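Local coordinates for outer membrane protein YopM (Yersinia pestis, PDB 1JL5), which is a leucine-rich repeat effector that probably alters host cell physiology and so promotes bacterial survival in host tissues, at residues A[242-245]-A[246-249]. Numbering follows the deposited sequence.
Sequences IYAD and NNLL. With CA (calcium ion), chain B.
Ala244 meets Leu249 and Asn247 across the turn that follows strand 241-243. Its methyl CB touches one branch of the leucine, CD1 of Leu249, at 3.5 Å. Its carbonyl is gripped by the Asn247 amide: ND2 of Asn247 lies 2.8 Å from O of Ala244. The N-H points almost straight at the oxygen (169°), and the oxygen lies close to the amide plane. The donor, however, stands above the carbonyl plane and not on a lone pair. Asn267 of the next repeat gives this same oxygen a second hydrogen bond. Residues 242-247 end the LxxLxLxxN signature of the ninth leucine-rich repeat, with Ile242 and Ala244 at leucine positions and Asn247 as the consensus asparagine. Asn247 points inward and ties the turn to its own coil and to the preceding one, where ND2 also bonds Ala222 O and OD1 accepts from Leu227 N. These bonds satisfy both polar ends of the buried amide and fix its rotation. Asp245 comes next. With CG folded back over its own backbone (chi1 56°), its carboxylate reaches the Asn246 amide, the planes 82° apart. Asn246 ND2 donates to OD2 of Asp245 at 2.8 Å, and OD2 accepts through its anti lone pair. That bond orients the amide and leaves OD1 of Asn246 turned to the calcium ion, 2.0 Å away. Three waters, Asp266 of the same chain and Asn326 of the second subunit complete the ligands, and the metal therefore bridges two chains of the tetramer. The Asp245 carboxylate would be expected to polarise the amide and make OD1 a stronger ligand.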
loop_
_atom_site.group_PDB
_atom_site.type_symbol
_atom_site.label_atom_id
_atom_site.label_comp_id
_atom_site.label_asym_id
_atom_site.label_seq_id
_atom_site.Cartn_x
_atom_site.Cartn_y
_atom_site.Cartn_z
ATOM N N ILE A 242 -20.469 -6.312 -18.607
ATOM C CA ILE A 242 -19.627 -5.590 -19.526
ATOM C C ILE A 242 -18.521 -4.944 -18.739
ATOM O O ILE A 242 -18.768 -4.150 -17.838
ATOM C CB ILE A 242 -20.355 -4.463 -20.265
ATOM C CG1 ILE A 242 -21.380 -5.035 -21.236
ATOM C CG2 ILE A 242 -19.328 -3.607 -21.026
ATOM C CD1 ILE A 242 -22.179 -3.958 -21.927
ATOM N N TYR A 243 -17.299 -5.318 -19.075
ATOM C CA TYR A 243 -16.126 -4.733 -18.469
ATOM C C TYR A 243 -15.458 -4.094 -19.654
ATOM O O TYR A 243 -15.047 -4.781 -20.585
ATOM C CB TYR A 243 -15.224 -5.802 -17.860
ATOM C CG TYR A 243 -15.548 -6.071 -16.417
ATOM C CD1 TYR A 243 -16.839 -6.413 -16.028
ATOM C CD2 TYR A 243 -14.571 -5.959 -15.433
ATOM C CE1 TYR A 243 -17.154 -6.636 -14.700
ATOM C CE2 TYR A 243 -14.875 -6.179 -14.092
ATOM C CZ TYR A 243 -16.170 -6.516 -13.735
ATOM O OH TYR A 243 -16.490 -6.721 -12.413
ATOM N N ALA A 244 -15.402 -2.772 -19.640
ATOM C CA ALA A 244 -14.773 -2.026 -20.718
ATOM C C ALA A 244 -13.956 -0.946 -20.038
ATOM O O ALA A 244 -13.744 0.143 -20.567
ATOM C CB ALA A 244 -15.830 -1.421 -21.627
ATOM N N ASP A 245 -13.516 -1.268 -18.831
ATOM C CA ASP A 245 -12.707 -0.365 -18.042
ATOM C C ASP A 245 -11.420 -0.131 -18.801
ATOM O O ASP A 245 -11.073 -0.886 -19.708
ATOM C CB ASP A 245 -12.360 -1.005 -16.705
ATOM C CG ASP A 245 -11.677 -2.349 -16.878
ATOM O OD1 ASP A 245 -12.365 -3.313 -17.276
ATOM O OD2 ASP A 245 -10.455 -2.439 -16.640
ATOM N N ASN A 246 -10.720 0.930 -18.431
ATOM C CA ASN A 246 -9.438 1.217 -19.028
ATOM C C ASN A 246 -9.402 1.167 -20.528
ATOM O O ASN A 246 -8.559 0.505 -21.127
ATOM C CB ASN A 246 -8.405 0.266 -18.451
ATOM C CG ASN A 246 -8.158 0.539 -17.009
ATOM O OD1 ASN A 246 -7.607 1.579 -16.667
ATOM N ND2 ASN A 246 -8.586 -0.369 -16.141
ATOM N N ASN A 247 -10.332 1.875 -21.134
ATOM C CA ASN A 247 -10.373 1.951 -22.569
ATOM C C ASN A 247 -10.389 3.414 -22.918
ATOM O O ASN A 247 -9.950 4.247 -22.127
ATOM C CB ASN A 247 -11.596 1.219 -23.102
ATOM C CG ASN A 247 -11.349 -0.263 -23.229
ATOM O OD1 ASN A 247 -10.491 -0.682 -24.002
ATOM N ND2 ASN A 247 -12.076 -1.064 -22.460
ATOM N N LEU A 248 -10.885 3.731 -24.101
ATOM C CA LEU A 248 -10.933 5.109 -24.538
ATOM C C LEU A 248 -12.372 5.483 -24.800
ATOM O O LEU A 248 -12.679 6.197 -25.748
ATOM C CB LEU A 248 -10.098 5.266 -25.801
ATOM C CG LEU A 248 -8.632 4.917 -25.557
ATOM C CD1 LEU A 248 -7.884 4.854 -26.880
ATOM C CD2 LEU A 248 -8.030 5.961 -24.635
ATOM N N LEU A 249 -13.256 4.995 -23.942
ATOM C CA LEU A 249 -14.671 5.272 -24.087
ATOM C C LEU A 249 -15.016 6.678 -23.638
ATOM O O LEU A 249 -14.601 7.110 -22.566
ATOM C CB LEU A 249 -15.480 4.265 -23.278
ATOM C CG LEU A 249 -15.242 2.798 -23.628
ATOM C CD1 LEU A 249 -16.134 1.921 -22.751
ATOM C CD2 LEU A 249 -15.524 2.565 -25.110
HETATM CA CA CA B . -6.337 2.838 -15.691
HETATM O O HOH W 1 -5.164 1.098 -14.960
HETATM O O HOH W 2 -7.402 2.873 -13.757
HETATM O O HOH W 3 -5.004 3.378 -17.515
#